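Local coordinates for protein CRISPR system Cmr subunit Cmr6 (PDB 4W8V) that binds RNA and, with Cmr1, caps the elongated type III-B Cmr ribonucleoprotein complex, which defends Pyrococcus furiosus against mobile genetic elements, at residues T63-V66 against L67-I71; T196-K199 against D200-F203; S220-K223 against L224-D228. All blocks are in the same frame, centred on the assembly; numbering follows the deposited sequence.

Contact 1 of 3, residues T63-V66 against L67-I71; sequences TYYV and LAEFI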
ATOM      1  N   THR A  63      -7.164   4.941  -0.941  1.00 59.99           N
ATOM      2  CA  THR A  63      -7.860   6.062  -1.560  1.00 62.31           C
ATOM      3  C   THR A  63      -9.179   5.650  -2.208  1.00 63.15           C
ATOM      4  O   THR A  63     -10.086   6.469  -2.324  1.00 67.28           O
ATOM      5  CB  THR A  63      -6.983   6.764  -2.617  1.00 56.59           C
ATOM      6  OG1 THR A  63      -6.887   5.945  -3.783  1.00 64.59           O
ATOM      7  CG2 THR A  63      -5.583   7.020  -2.058  1.00 62.86           C
ATOM      8  N   TYR A  64      -9.296   4.399  -2.644  1.00 58.93           N
ATOM      9  CA  TYR A  64     -10.555   3.954  -3.245  1.00 66.79           C
ATOM     10  C   TYR A  64     -11.565   3.743  -2.136  1.00 63.35           C
ATOM     11  O   TYR A  64     -12.756   3.928  -2.324  1.00 65.43           O
ATOM     12  CB  TYR A  64     -10.390   2.666  -4.045  1.00 58.91           C
ATOM     13  CG  TYR A  64      -9.295   2.694  -5.075  1.00 61.97           C
ATOM     14  CD1 TYR A  64      -8.919   3.876  -5.689  1.00 64.81           C
ATOM     15  CD2 TYR A  64      -8.631   1.529  -5.431  1.00 57.40           C
ATOM     16  CE1 TYR A  64      -7.918   3.895  -6.623  1.00 66.49           C
ATOM     17  CE2 TYR A  64      -7.637   1.539  -6.369  1.00 59.03           C
ATOM     18  CZ  TYR A  64      -7.283   2.721  -6.963  1.00 60.74           C
ATOM     19  OH  TYR A  64      -6.285   2.729  -7.898  1.00 59.97           O
ATOM     20  N   TYR A  65     -11.054   3.332  -0.982  1.00 54.96           N
ATOM     21  CA  TYR A  65     -11.866   3.102   0.191  1.00 55.39           C
ATOM     22  C   TYR A  65     -12.472   4.406   0.699  1.00 65.74           C
ATOM     23  O   TYR A  65     -13.671   4.489   0.980  1.00 66.53           O
ATOM     24  CB  TYR A  65     -11.024   2.434   1.267  1.00 55.42           C
ATOM     25  CG  TYR A  65     -11.743   2.103   2.545  1.00 63.11           C
ATOM     26  CD1 TYR A  65     -11.796   3.019   3.600  1.00 72.83           C
ATOM     27  CD2 TYR A  65     -12.334   0.866   2.722  1.00 64.65           C
ATOM     28  CE1 TYR A  65     -12.445   2.709   4.788  1.00 70.95           C
ATOM     29  CE2 TYR A  65     -12.987   0.544   3.901  1.00 63.61           C
ATOM     30  CZ  TYR A  65     -13.035   1.464   4.931  1.00 75.52           C
ATOM     31  OH  TYR A  65     -13.682   1.131   6.101  1.00 78.33           O
ATOM     32  N   VAL A  66     -11.636   5.426   0.811  1.00 62.64           N
ATOM     33  CA  VAL A  66     -12.077   6.730   1.277  1.00 60.80           C
ATOM     34  C   VAL A  66     -13.039   7.375   0.276  1.00 62.44           C
ATOM     35  O   VAL A  66     -14.084   7.905   0.659  1.00 66.29           O
ATOM     36  CB  VAL A  66     -10.859   7.651   1.526  1.00 63.18           C
ATOM     37  CG1 VAL A  66     -11.273   9.105   1.566  1.00 55.30           C
ATOM     38  CG2 VAL A  66     -10.149   7.233   2.801  1.00 64.93           C
ATOM     39  N   LEU A  67     -12.697   7.316  -1.009  1.00 66.88           N
ATOM     40  CA  LEU A  67     -13.486   7.993  -2.037  1.00 63.15           C
ATOM     41  C   LEU A  67     -14.843   7.338  -2.266  1.00 73.21           C
ATOM     42  O   LEU A  67     -15.743   7.955  -2.843  1.00 66.29           O
ATOM     43  CB  LEU A  67     -12.712   8.055  -3.353  1.00 62.03           C
ATOM     44  CG  LEU A  67     -11.722   9.224  -3.434  1.00 70.67           C
ATOM     45  CD1 LEU A  67     -10.936   9.215  -4.745  1.00 71.06           C
ATOM     46  CD2 LEU A  67     -12.470  10.532  -3.265  1.00 66.27           C
ATOM     47  N   ALA A  68     -14.983   6.090  -1.826  1.00 68.54           N
ATOM     48  CA  ALA A  68     -16.264   5.399  -1.885  1.00 72.60           C
ATOM     49  C   ALA A  68     -17.276   6.127  -0.997  1.00 69.91           C
ATOM     50  O   ALA A  68     -18.470   6.138  -1.273  1.00 73.93           O
ATOM     51  CB  ALA A  68     -16.112   3.941  -1.458  1.00 58.98           C
ATOM     52  N   GLU A  69     -16.783   6.748   0.068  1.00 73.80           N
ATOM     53  CA  GLU A  69     -17.628   7.544   0.946  1.00 69.77           C
ATOM     54  C   GLU A  69     -18.132   8.821   0.248  1.00 80.84           C
ATOM     55  O   GLU A  69     -19.056   9.468   0.739  1.00 79.44           O
ATOM     56  CB  GLU A  69     -16.870   7.915   2.226  1.00 65.30           C
ATOM     57  CG  GLU A  69     -16.138   6.761   2.902  1.00 75.35           C
ATOM     58  CD  GLU A  69     -15.397   7.180   4.179  1.00 79.87           C
ATOM     59  OE1 GLU A  69     -15.950   7.979   4.967  1.00 82.60           O
ATOM     60  OE2 GLU A  69     -14.263   6.707   4.388  1.00 77.31           O
ATOM     61  N   PHE A  70     -17.529   9.169  -0.893  1.00 71.78           N
ATOM     62  CA  PHE A  70     -17.850  10.411  -1.611  1.00 74.79           C
ATOM     63  C   PHE A  70     -18.941  10.256  -2.680  1.00 72.32           C
ATOM     64  O   PHE A  70     -19.287  11.221  -3.346  1.00 75.58           O
ATOM     65  CB  PHE A  70     -16.591  10.992  -2.284  1.00 75.54           C
ATOM     66  CG  PHE A  70     -15.587  11.568  -1.323  1.00 72.96           C
ATOM     67  CD1 PHE A  70     -15.052  10.792  -0.312  1.00 75.75           C
ATOM     68  CD2 PHE A  70     -15.165  12.879  -1.447  1.00 69.50           C
ATOM     69  CE1 PHE A  70     -14.127  11.312   0.572  1.00 76.53           C
ATOM     70  CE2 PHE A  70     -14.248  13.406  -0.565  1.00 74.24           C
ATOM     71  CZ  PHE A  70     -13.723  12.623   0.445  1.00 77.32           C
ATOM     72  N   ILE A  71     -19.460   9.048  -2.865  1.00 77.55           N
ATOM     73  CA  ILE A  71     -20.556   8.828  -3.805  1.00 82.80           C
ATOM     74  C   ILE A  71     -21.671   8.052  -3.104  1.00104.10           C
ATOM     75  O   ILE A  71     -21.453   7.498  -2.030  1.00101.31           O
ATOM     76  CB  ILE A  71     -20.082   8.086  -5.081  1.00 75.75           C
ATOM     77  CG1 ILE A  71     -19.505   6.715  -4.750  1.00 76.15           C
ATOM     78  CG2 ILE A  71     -18.998   8.879  -5.791  1.00 73.39           C
ATOM     79  CD1 ILE A  71     -18.757   6.079  -5.907  1.00 67.88           C
TER
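Val-66 and Phe-70 lie side by side near the C-terminal end of helix 52-68, where i to i-3 bonds appear, in this C-terminal, RAMP-superfamily part of Cmr6. Among the backbone bonds, Leu-67 N still reaches the residue four positions back, Thr-63 O, at 3.0 Å, and Ala-68 N makes a weak bond to Tyr-64 O. The next donor then changes partner: Glu-69 N binds Val-66 O at 3.0 Å, a bond of i to i-3 spacing bent to 140° at the hydrogen, and Phe-70 N follows the same spacing to Leu-67 O. A type I beta turn spans Ala-68 to Ile-71.

The apolar contacts gather on Phe-70. In Val-66, a chi1 of 161° swings CG1 opposite N, beside the carbonyl carbon, and sets that methyl 3.7 Å from Phe-70 CE1. Within 67-71, Leu-67 CD2 sits over one face of the same ring, offset toward the rim. Helices 108-116 and 122-133 pack against this cluster, with Phe-113 against Val-66 and with Ile-126 and Leu-129 against Leu-67.

Glu-69 is the polar element. CG lies beside the backbone N (chi1 -48°) and passes 3.2 Å from Val-66 O; the chain runs on extended and carries OE2 to a hydrogen bond with Ser-107 OG, obliquely placed to the Tyr-65 ring. The carbonyl oxygen of Val-66 thus meets both Glu-69 and Phe-70: while Glu-69 N approaches from above the carbonyl plane, Phe-70 CD1 lies 3.2 Å from Val-66 O, which sits at the ring edge, near its plane.

Contact 2 of 3, residues T196-K199 against D200-F203; sequences TVPK and DVPF
Val-197 and Val-201 meet across the short connection 198-201, which leads from strand 192-197 of the three-stranded antiparallel sheet to strand 202-209 of the four-stranded one. The side chain of Val-201 can be followed outward. Its CB, directed toward the preceding segment, lies 3.8 Å from Val-197 CG1. The two branches then divide the work. CG1, turned to the far side of CB from the backbone N by a chi1 of 173°, stays near Val-197 CG1 at 4.0 Å, whereas CG2, beside the backbone N, makes the closer approaches. This CG2 methyl comes within 3.6 Å of Val-197 CG1. It also touches the Pro-198 ring at CG, and it lies 3.3 Å from Pro-198 O. The two valines cross at about a right angle, and Val-197 CG1 is near both branches of Val-201.

The bend itself falls at Asp-200, whose backbone takes positive phi (65°) and psi (38°), the left-handed helical region. Beyond CB, the extended chain of Lys-199 leads away from 200-203, and both it and Asp-200 are exposed, on the outer side of the connection.

No hydrogen bond joins 196-199 to 200-203; polar atoms of the bend are engaged by Thr-21 of strand 13-21. The hydroxyl of Thr-21 is hydrogen-bonded to both Pro-198 O and Val-201 N, tying the two limbs of the bend through one side chain. The direct contact is consequently apolar, held by methyl and ring-carbon packing, while polar atoms at the bend are met by Thr-21.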
ATOM      1  N   THR A 196       8.329 -14.616   8.266  1.00 54.34           N
ATOM      2  CA  THR A 196       7.750 -13.670   9.218  1.00 64.22           C
ATOM      3  C   THR A 196       8.859 -12.887   9.882  1.00 58.62           C
ATOM      4  O   THR A 196       9.790 -13.463  10.430  1.00 63.59           O
ATOM      5  CB  THR A 196       6.890 -14.361  10.290  1.00 60.62           C
ATOM      6  OG1 THR A 196       5.791 -15.014   9.650  1.00 68.03           O
ATOM      7  CG2 THR A 196       6.353 -13.336  11.274  1.00 56.62           C
ATOM      8  N   VAL A 197       8.748 -11.567   9.790  1.00 67.71           N
ATOM      9  CA  VAL A 197       9.757 -10.627  10.262  1.00 54.95           C
ATOM     10  C   VAL A 197       9.319 -10.077  11.608  1.00 64.16           C
ATOM     11  O   VAL A 197       8.169  -9.680  11.758  1.00 74.79           O
ATOM     12  CB  VAL A 197       9.960  -9.476   9.256  1.00 52.83           C
ATOM     13  CG1 VAL A 197      10.866  -8.367   9.842  1.00 48.32           C
ATOM     14  CG2 VAL A 197      10.517 -10.015   7.950  1.00 49.29           C
ATOM     15  N   PRO A 198      10.228 -10.068  12.606  1.00 63.77           N
ATOM     16  CA  PRO A 198       9.766  -9.667  13.941  1.00 54.61           C
ATOM     17  C   PRO A 198       9.484  -8.176  14.042  1.00 61.59           C
ATOM     18  O   PRO A 198       9.736  -7.429  13.100  1.00 63.10           O
ATOM     19  CB  PRO A 198      10.927 -10.070  14.862  1.00 71.57           C
ATOM     20  CG  PRO A 198      12.123 -10.223  13.970  1.00 74.71           C
ATOM     21  CD  PRO A 198      11.593 -10.628  12.619  1.00 67.00           C
ATOM     22  N   LYS A 199       8.958  -7.745  15.182  1.00 66.60           N
ATOM     23  CA  LYS A 199       8.720  -6.328  15.418  1.00 64.13           C
ATOM     24  C   LYS A 199      10.044  -5.577  15.548  1.00 61.71           C
ATOM     25  O   LYS A 199      11.067  -6.177  15.850  1.00 61.00           O
ATOM     26  CB  LYS A 199       7.892  -6.112  16.687  1.00 68.91           C
ATOM     27  CG  LYS A 199       6.659  -6.962  16.815  1.00 62.88           C
ATOM     28  CD  LYS A 199       6.036  -6.775  18.183  1.00 74.14           C
ATOM     29  CE  LYS A 199       4.741  -7.545  18.310  1.00 80.70           C
ATOM     30  NZ  LYS A 199       4.111  -7.273  19.619  1.00 82.30           N
ATOM     31  N   ASP A 200       9.996  -4.268  15.320  1.00 67.84           N
ATOM     32  CA  ASP A 200      11.134  -3.365  15.491  1.00 82.95           C
ATOM     33  C   ASP A 200      12.275  -3.654  14.529  1.00 78.26           C
ATOM     34  O   ASP A 200      13.443  -3.556  14.884  1.00 69.99           O
ATOM     35  CB  ASP A 200      11.652  -3.407  16.928  1.00 91.57           C
ATOM     36  CG  ASP A 200      10.647  -2.876  17.912  1.00101.87           C
ATOM     37  OD1 ASP A 200      10.034  -1.823  17.626  1.00102.04           O
ATOM     38  OD2 ASP A 200      10.461  -3.518  18.965  1.00108.35           O
ATOM     39  N   VAL A 201      11.916  -4.014  13.307  1.00 72.01           N
ATOM     40  CA  VAL A 201      12.882  -4.115  12.233  1.00 66.20           C
ATOM     41  C   VAL A 201      12.750  -2.846  11.396  1.00 62.57           C
ATOM     42  O   VAL A 201      11.646  -2.448  11.035  1.00 60.35           O
ATOM     43  CB  VAL A 201      12.655  -5.380  11.404  1.00 63.74           C
ATOM     44  CG1 VAL A 201      13.553  -5.384  10.180  1.00 66.94           C
ATOM     45  CG2 VAL A 201      12.881  -6.633  12.287  1.00 60.62           C
ATOM     46  N   PRO A 202      13.872  -2.164  11.149  1.00 62.11           N
ATOM     47  CA  PRO A 202      13.814  -0.870  10.466  1.00 56.33           C
ATOM     48  C   PRO A 202      13.814  -0.971   8.942  1.00 63.59           C
ATOM     49  O   PRO A 202      14.610  -1.723   8.379  1.00 62.44           O
ATOM     50  CB  PRO A 202      15.075  -0.164  10.954  1.00 53.85           C
ATOM     51  CG  PRO A 202      16.005  -1.252  11.340  1.00 56.28           C
ATOM     52  CD  PRO A 202      15.185  -2.416  11.774  1.00 62.56           C
ATOM     53  N   PHE A 203      12.923  -0.211   8.301  1.00 56.04           N
ATOM     54  CA  PHE A 203      12.835  -0.126   6.854  1.00 54.81           C
ATOM     55  C   PHE A 203      12.946   1.325   6.419  1.00 54.37           C
ATOM     56  O   PHE A 203      12.438   2.219   7.085  1.00 52.15           O
ATOM     57  CB  PHE A 203      11.508  -0.730   6.326  1.00 56.55           C
ATOM     58  CG  PHE A 203      11.475  -2.225   6.349  1.00 56.52           C
ATOM     59  CD1 PHE A 203      11.293  -2.905   7.537  1.00 62.71           C
ATOM     60  CD2 PHE A 203      11.631  -2.955   5.183  1.00 57.91           C
ATOM     61  CE1 PHE A 203      11.284  -4.286   7.563  1.00 58.42           C
ATOM     62  CE2 PHE A 203      11.618  -4.335   5.194  1.00 50.53           C
ATOM     63  CZ  PHE A 203      11.443  -5.003   6.378  1.00 54.77           C
TER

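Contact 3 of 3, residues S220-K223 against L224-D228; sequences SLVK and LALRD
Lys-223 O receives two backbone N-H groups: a sound bond from Arg-227 N at 3.1 Å, with the hydrogen at 151°, and a weak one from Leu-226 N. The latter donor's main partner is Val-222 O, so its hydrogen is shared between successive carbonyls. The remaining bonds keep the regular i to i-4 pattern of an alpha helix, here the last turns of helix 212-228, the second helix of a ferredoxin-like fold, as in RAMP proteins. Leu-224 N reaches Ser-220 O, and Ala-225 N reaches Leu-221 O at 2.8 Å, the shortest bond of the set.

Along one flank, Val-222 and Leu-226 lie side by side and point the same way. Val-222 CG1 is anti to the backbone N (chi1 161°) and stands 3.9 Å from Leu-226 CD1, while Leu-226 CG settles 3.1 Å from Val-222 O, beyond the oxygen that its own N-H engages. Leu-221 and Leu-224 touch more loosely, CD2 to CD2, at 4.4 Å.

Charged side chains line the last turns. Arg-227 bends at chi3 and brings its guanidinium edge to the adjacent carboxylate: NE makes a salt bridge with Asp-228 OD1 at 3.1 Å, the oxygen lying in the guanidinium plane but met from above the carboxylate plane. A weak second bond from Arg-227 NH2 to Asp-228 OD2 makes the grip two-pronged and should limit rotation of both groups. Glu-112 also pairs with Arg-227 NH2, Arg-108 pairs with Asp-228 OD2, and Lys-223 NZ turns to Glu-244.

Among its neighbours, the helix packs Val-222 against strand 202-209 and helix 52-68, Leu-226 against strands 202-209 and 13-21, and Leu-221 against helices 52-68 and 108-116.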
ATOM      1  N   SER A 220       2.486  10.999   2.414  1.00 68.26           N
ATOM      2  CA  SER A 220       1.585  11.078   3.551  1.00 71.76           C
ATOM      3  C   SER A 220       0.530   9.982   3.458  1.00 65.07           C
ATOM      4  O   SER A 220       0.133   9.397   4.458  1.00 63.72           O
ATOM      5  CB  SER A 220       0.934  12.459   3.611  1.00 72.48           C
ATOM      6  OG  SER A 220       1.835  13.408   4.141  1.00 75.45           O
ATOM      7  N   LEU A 221       0.100   9.696   2.241  1.00 61.15           N
ATOM      8  CA  LEU A 221      -0.811   8.600   2.021  1.00 65.72           C
ATOM      9  C   LEU A 221      -0.122   7.274   2.344  1.00 59.27           C
ATOM     10  O   LEU A 221      -0.720   6.393   2.945  1.00 55.95           O
ATOM     11  CB  LEU A 221      -1.335   8.625   0.582  1.00 73.84           C
ATOM     12  CG  LEU A 221      -2.348   9.737   0.290  1.00 72.45           C
ATOM     13  CD1 LEU A 221      -2.751   9.717  -1.165  1.00 66.90           C
ATOM     14  CD2 LEU A 221      -3.573   9.603   1.201  1.00 69.25           C
ATOM     15  N   VAL A 222       1.147   7.146   1.981  1.00 58.50           N
ATOM     16  CA  VAL A 222       1.880   5.903   2.208  1.00 53.48           C
ATOM     17  C   VAL A 222       2.041   5.636   3.704  1.00 65.75           C
ATOM     18  O   VAL A 222       1.849   4.504   4.176  1.00 62.33           O
ATOM     19  CB  VAL A 222       3.252   5.961   1.512  1.00 56.55           C
ATOM     20  CG1 VAL A 222       4.218   4.924   2.078  1.00 53.48           C
ATOM     21  CG2 VAL A 222       3.079   5.799   0.012  1.00 54.38           C
ATOM     22  N   LYS A 223       2.380   6.696   4.441  1.00 65.63           N
ATOM     23  CA  LYS A 223       2.410   6.681   5.891  1.00 60.30           C
ATOM     24  C   LYS A 223       1.103   6.156   6.441  1.00 63.21           C
ATOM     25  O   LYS A 223       1.072   5.236   7.262  1.00 54.97           O
ATOM     26  CB  LYS A 223       2.643   8.095   6.450  1.00 72.30           C
ATOM     27  CG  LYS A 223       4.048   8.399   6.938  1.00 89.58           C
ATOM     28  CD  LYS A 223       4.167   9.842   7.455  1.00 93.18           C
ATOM     29  CE  LYS A 223       3.606   9.983   8.867  1.00 90.92           C
ATOM     30  NZ  LYS A 223       4.458   9.292   9.878  1.00 91.61           N
ATOM     31  N   LEU A 224       0.028   6.808   6.021  1.00 57.50           N
ATOM     32  CA  LEU A 224      -1.311   6.476   6.462  1.00 68.28           C
ATOM     33  C   LEU A 224      -1.602   5.003   6.195  1.00 57.46           C
ATOM     34  O   LEU A 224      -2.092   4.279   7.057  1.00 64.43           O
ATOM     35  CB  LEU A 224      -2.317   7.382   5.747  1.00 69.79           C
ATOM     36  CG  LEU A 224      -3.791   7.378   6.125  1.00 74.60           C
ATOM     37  CD1 LEU A 224      -3.973   7.461   7.633  1.00 76.25           C
ATOM     38  CD2 LEU A 224      -4.448   8.553   5.427  1.00 72.35           C
ATOM     39  N   ALA A 225      -1.256   4.546   5.002  1.00 57.59           N
ATOM     40  CA  ALA A 225      -1.574   3.180   4.591  1.00 52.11           C
ATOM     41  C   ALA A 225      -0.744   2.120   5.340  1.00 55.58           C
ATOM     42  O   ALA A 225      -1.244   1.038   5.650  1.00 60.91           O
ATOM     43  CB  ALA A 225      -1.391   3.050   3.069  1.00 45.01           C
ATOM     44  N   LEU A 226       0.505   2.436   5.674  1.00 59.62           N
ATOM     45  CA  LEU A 226       1.369   1.471   6.372  1.00 51.94           C
ATOM     46  C   LEU A 226       0.994   1.321   7.840  1.00 53.65           C
ATOM     47  O   LEU A 226       1.190   0.266   8.435  1.00 62.38           O
ATOM     48  CB  LEU A 226       2.844   1.876   6.265  1.00 49.84           C
ATOM     49  CG  LEU A 226       3.474   1.958   4.864  1.00 61.64           C
ATOM     50  CD1 LEU A 226       4.968   2.375   4.955  1.00 62.04           C
ATOM     51  CD2 LEU A 226       3.327   0.672   4.070  1.00 60.76           C
ATOM     52  N   ARG A 227       0.478   2.386   8.435  1.00 54.03           N
ATOM     53  CA  ARG A 227       0.078   2.353   9.833  1.00 54.42           C
ATOM     54  C   ARG A 227      -1.266   1.654   9.993  1.00 60.72           C
ATOM     55  O   ARG A 227      -1.412   0.785  10.837  1.00 70.40           O
ATOM     56  CB  ARG A 227      -0.000   3.776  10.379  1.00 70.97           C
ATOM     57  CG  ARG A 227      -0.211   3.898  11.872  1.00 79.35           C
ATOM     58  CD  ARG A 227      -0.393   5.366  12.243  1.00 82.18           C
ATOM     59  NE  ARG A 227      -1.621   5.908  11.674  1.00 87.52           N
ATOM     60  CZ  ARG A 227      -1.783   7.167  11.277  1.00 89.97           C
ATOM     61  NH1 ARG A 227      -0.787   8.031  11.371  1.00 88.96           N
ATOM     62  NH2 ARG A 227      -2.949   7.561  10.780  1.00 91.18           N
ATOM     63  N   ASP A 228      -2.236   2.004   9.151  1.00 58.89           N
ATOM     64  CA  ASP A 228      -3.612   1.561   9.374  1.00 67.78           C
ATOM     65  C   ASP A 228      -4.081   0.367   8.525  1.00 62.44           C
ATOM     66  O   ASP A 228      -5.006  -0.329   8.920  1.00 73.14           O
ATOM     67  CB  ASP A 228      -4.569   2.748   9.183  1.00 74.16           C
ATOM     68  CG  ASP A 228      -4.362   3.843  10.240  1.00 80.23           C
ATOM     69  OD1 ASP A 228      -3.679   3.582  11.256  1.00 80.07           O
ATOM     70  OD2 ASP A 228      -4.889   4.960  10.066  1.00 84.42           O
TER

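The three contacts follow one another in the chain without overlap, all within the RAMP-superfamily region. Contacts 1 and 3 touch directly: Thr-63 CG2 packs 4.0 Å from Leu-221 CD1, and their centres are 16 Å apart. Helix 108-116 contacts both, with Phe-113 meeting Val-66 of contact 1 and Leu-221 of contact 3. Contact 2 lies on the opposite side of the chain's centre from contact 1, with about 31 Å between their centres, and 17 Å from contact 3 centre to centre. Its nearest atoms stay about 7 Å from contact 3, yet strand 202-209, which starts in contact 2, is followed in the chain by helix 212-228. Contact 3 stands between the helical part and the sheets.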